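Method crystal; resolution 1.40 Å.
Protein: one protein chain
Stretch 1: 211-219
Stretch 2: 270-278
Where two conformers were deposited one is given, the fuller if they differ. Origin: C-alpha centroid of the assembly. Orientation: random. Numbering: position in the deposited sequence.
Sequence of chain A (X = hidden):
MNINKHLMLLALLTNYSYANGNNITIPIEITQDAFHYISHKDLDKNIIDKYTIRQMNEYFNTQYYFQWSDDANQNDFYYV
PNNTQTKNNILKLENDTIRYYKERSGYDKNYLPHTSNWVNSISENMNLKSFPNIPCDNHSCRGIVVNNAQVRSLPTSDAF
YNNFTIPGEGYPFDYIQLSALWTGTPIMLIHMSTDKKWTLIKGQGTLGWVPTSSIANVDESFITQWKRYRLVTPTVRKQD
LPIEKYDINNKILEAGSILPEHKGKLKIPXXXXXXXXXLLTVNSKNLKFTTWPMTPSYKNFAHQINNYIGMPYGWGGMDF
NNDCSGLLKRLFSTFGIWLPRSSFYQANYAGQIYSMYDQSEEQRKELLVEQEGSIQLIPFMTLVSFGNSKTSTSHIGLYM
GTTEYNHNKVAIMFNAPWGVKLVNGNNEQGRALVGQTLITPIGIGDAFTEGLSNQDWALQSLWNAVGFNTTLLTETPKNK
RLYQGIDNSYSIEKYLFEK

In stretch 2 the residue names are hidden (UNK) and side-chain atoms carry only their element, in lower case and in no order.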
# COMPACT_ATOMS: atom_id res chain seq x y z
N PRO A 211 -9.52 12.44 -8.97
CA PRO A 211 -9.96 13.31 -10.07
C PRO A 211 -10.84 12.53 -11.03
O PRO A 211 -10.55 11.39 -11.38
CB PRO A 211 -8.65 13.72 -10.75
CG PRO A 211 -7.62 13.57 -9.63
CD PRO A 211 -8.05 12.35 -8.89
N THR A 212 -11.93 13.17 -11.46
CA THR A 212 -12.82 12.51 -12.40
C THR A 212 -12.08 12.10 -13.68
O THR A 212 -12.37 11.04 -14.25
CB THR A 212 -14.01 13.41 -12.69
OG1 THR A 212 -14.71 13.62 -11.45
CG2 THR A 212 -14.96 12.80 -13.76
N SER A 213 -11.10 12.89 -14.11
CA SER A 213 -10.36 12.54 -15.31
C SER A 213 -9.52 11.28 -15.15
O SER A 213 -9.00 10.76 -16.15
CB SER A 213 -9.46 13.72 -15.71
OG SER A 213 -8.56 14.03 -14.65
N SER A 214 -9.34 10.77 -13.94
CA SER A 214 -8.50 9.60 -13.73
C SER A 214 -9.29 8.29 -13.79
O SER A 214 -8.69 7.22 -13.70
CB SER A 214 -7.77 9.69 -12.38
OG SER A 214 -8.60 9.27 -11.31
N ILE A 215 -10.61 8.36 -13.96
CA ILE A 215 -11.44 7.17 -13.97
C ILE A 215 -12.42 7.20 -15.15
O ILE A 215 -12.65 8.24 -15.77
CB ILE A 215 -12.19 6.99 -12.62
CG1 ILE A 215 -13.00 8.24 -12.16
CG2 ILE A 215 -11.16 6.72 -11.51
CD1 ILE A 215 -14.30 8.45 -12.86
N ALA A 216 -12.95 6.02 -15.46
CA ALA A 216 -13.95 5.90 -16.52
C ALA A 216 -14.84 4.71 -16.19
O ALA A 216 -14.41 3.79 -15.51
CB ALA A 216 -13.25 5.65 -17.87
N ASN A 217 -16.11 4.75 -16.63
CA ASN A 217 -16.91 3.55 -16.41
C ASN A 217 -16.63 2.52 -17.50
O ASN A 217 -16.00 2.81 -18.52
CB ASN A 217 -18.42 3.82 -16.25
CG ASN A 217 -19.08 4.28 -17.50
OD1 ASN A 217 -18.56 5.13 -18.23
ND2 ASN A 217 -20.29 3.75 -17.75
N VAL A 218 -17.04 1.29 -17.25
CA VAL A 218 -16.84 0.20 -18.20
C VAL A 218 -18.19 -0.45 -18.47
O VAL A 218 -19.07 -0.46 -17.60
CB VAL A 218 -15.80 -0.84 -17.74
CG1 VAL A 218 -14.43 -0.17 -17.55
CG2 VAL A 218 -16.21 -1.51 -16.44
N ASP A 219 -18.36 -0.97 -19.68
CA ASP A 219 -19.58 -1.69 -20.02
C ASP A 219 -19.37 -3.21 -19.98
O ASP A 219 -18.26 -3.70 -19.73
CB ASP A 219 -20.22 -1.18 -21.33
CG ASP A 219 -19.35 -1.39 -22.55
OD1 ASP A 219 -18.36 -2.13 -22.50
OD2 ASP A 219 -19.71 -0.84 -23.61
N UNK A 270 -8.30 3.89 -21.73
CA UNK A 270 -8.35 5.34 -21.81
C UNK A 270 -9.80 5.77 -21.83
O UNK A 270 -10.71 5.00 -22.19
c UNK A 270 -8.16 5.34 -24.33
c UNK A 270 -6.06 5.55 -22.91
c UNK A 270 -7.56 5.88 -23.03
N UNK A 271 -10.04 7.01 -21.38
CA UNK A 271 -11.41 7.52 -21.29
C UNK A 271 -11.85 8.07 -22.64
O UNK A 271 -11.21 8.99 -23.18
n UNK A 271 -13.98 10.68 -16.56
c UNK A 271 -12.89 9.00 -19.78
c UNK A 271 -14.16 10.04 -17.90
c UNK A 271 -11.49 8.58 -20.19
c UNK A 271 -12.80 9.83 -18.54
N UNK A 272 -12.94 7.53 -23.18
CA UNK A 272 -13.48 7.98 -24.45
C UNK A 272 -14.35 9.24 -24.26
O UNK A 272 -14.59 9.69 -23.13
o UNK A 272 -16.24 7.32 -24.03
c UNK A 272 -15.61 6.55 -24.77
c UNK A 272 -14.15 6.82 -25.20
o UNK A 272 -16.17 5.52 -25.24
N UNK A 273 -14.84 9.79 -25.37
CA UNK A 273 -15.60 11.04 -25.29
C UNK A 273 -16.90 10.90 -24.51
O UNK A 273 -17.42 11.90 -24.01
c UNK A 273 -15.11 13.17 -28.53
n UNK A 273 -14.33 14.96 -30.11
c UNK A 273 -13.92 13.93 -29.11
c UNK A 273 -14.68 12.32 -27.33
c UNK A 273 -15.87 11.60 -26.70
N UNK A 274 -17.43 9.70 -24.40
CA UNK A 274 -18.66 9.46 -23.65
C UNK A 274 -18.40 9.11 -22.19
O UNK A 274 -19.35 8.80 -21.46
c UNK A 274 -19.45 8.34 -24.32
n UNK A 274 -19.51 7.78 -26.66
o UNK A 274 -20.38 9.75 -26.00
c UNK A 274 -19.83 8.68 -25.74
N UNK A 275 -17.14 9.17 -21.74
CA UNK A 275 -16.80 8.84 -20.37
C UNK A 275 -16.53 7.37 -20.09
O UNK A 275 -16.24 7.01 -18.94
N UNK A 276 -16.65 6.50 -21.09
CA UNK A 276 -16.42 5.07 -20.91
C UNK A 276 -15.00 4.72 -21.34
O UNK A 276 -14.37 5.43 -22.12
c UNK A 276 -17.44 4.23 -21.68
c UNK A 276 -18.82 4.82 -21.53
o UNK A 276 -17.10 4.21 -23.08
N UNK A 277 -14.50 3.61 -20.80
CA UNK A 277 -13.16 3.15 -21.11
C UNK A 277 -13.11 2.37 -22.42
O UNK A 277 -13.98 1.57 -22.72
c UNK A 277 -12.63 2.26 -19.99
N UNK A 278 -12.01 2.58 -23.15
CA UNK A 278 -11.67 1.78 -24.31
C UNK A 278 -10.19 1.45 -24.23
O UNK A 278 -9.39 2.22 -23.70
c UNK A 278 -11.05 3.72 -25.78
c UNK A 278 -12.01 2.54 -25.60
o UNK A 278 -11.90 1.65 -26.72
O HOH W 1 -20.03 7.16 -19.43
O HOH W 2 -16.35 0.38 -21.64
O HOH W 3 -17.81 1.40 -24.27

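Position 270 carries three side-chain carbons, one bonded to CA and bearing the other two. CA-to-CB points away from stretch 1, and the side chain makes no contact with it. Branching at CB without a heteroatom identifies valine. Within stretch 2, Val-270 pairs in both directions with position 278: N of Val-270 to O of 278 at 2.8 Å, and N of 278 to O of Val-270 at 2.9 Å.

Position 271 has four carbons in a row ending in nitrogen. The terminal nitrogen of 271 lies 2.9 Å from Ile-215 O and 2.8 Å from Thr-212 O, and the second carbon of the chain is 3.9 Å from Ala-216 CB. An unbranched chain of this length and ending is lysine. All four chi angles are t, and this extended chain carries Lys-271 NZ to the start of the strand in stretch 1, where it donates to Ile-215 O and, weakly, to Thr-212 O.

Position 272 shows two carbons, the second carrying two oxygens, and does not touch stretch 1. A short carboxylate is aspartate. Asp-272 OD1 accepts from N of 276 at 3.1 Å and, weakly, from N of 274, so the carboxylate ties together the turn backbone at 274 and 276.

Position 273 again has four carbons in a row and a terminal nitrogen, with no contact to stretch 1, so it is lysine. Lys-273 touches a crystal neighbour.

At position 274, two carbons end in one oxygen and one nitrogen, and the side chain makes no contact with stretch 1. The element labels distinguish this amide from a carboxylate, and the length gives asparagine. Water 1 donates to both Asn-274 O (2.7 Å) and Asn-217 OD1 (2.8 Å), linking the stretches.

Position 275 has no side-chain atoms. Its backbone O lies 3.5 Å from Ala-216 CB and accepts from Asn-217 N at 3.2 Å. The residue is glycine; its phi/psi of 86/-1 would jam a CB against the preceding carbonyl oxygen. Gly-275 closes a type I turn begun at Asp-272, its N donating to Asp-272 O at 3.0 Å.

Position 276 has one carbon carrying an oxygen and a carbon; that terminal carbon lies 3.3 Å from Asn-217 OD1. This branching defines threonine. Thr-276 OG1 donates to Asp-272 OD2 at 2.7 Å.

Position 277 has a single carbon, CB, pointing toward stretch 1, 4.0 Å from Ala-216 CB and 3.9 Å from Val-218 CG1. It is therefore alanine.

Position 278 repeats the pattern of one carbon bearing an oxygen and a carbon, points away and makes no contact with stretch 1: threonine.

The contact centres on a single beta bridge, with the CA atoms of Asn-217 and Thr-276 4.8 Å apart. Asn-217 N donates to Gly-275 O (3.2 Å, 144°), and Ala-277 N to Asn-217 O (2.8 Å, 154°). The small Ala-216 and Ala-277 pack beside this bridge, while Lys-271 satisfies two carbonyls farther along. Water 2 adds a link from Asp-219 N (3.1 Å) to Ala-277 O (2.9 Å). Together the stretches bury 355 Å², summed over both sides.

Stretch 2 (270-278) VKDKNGTAT
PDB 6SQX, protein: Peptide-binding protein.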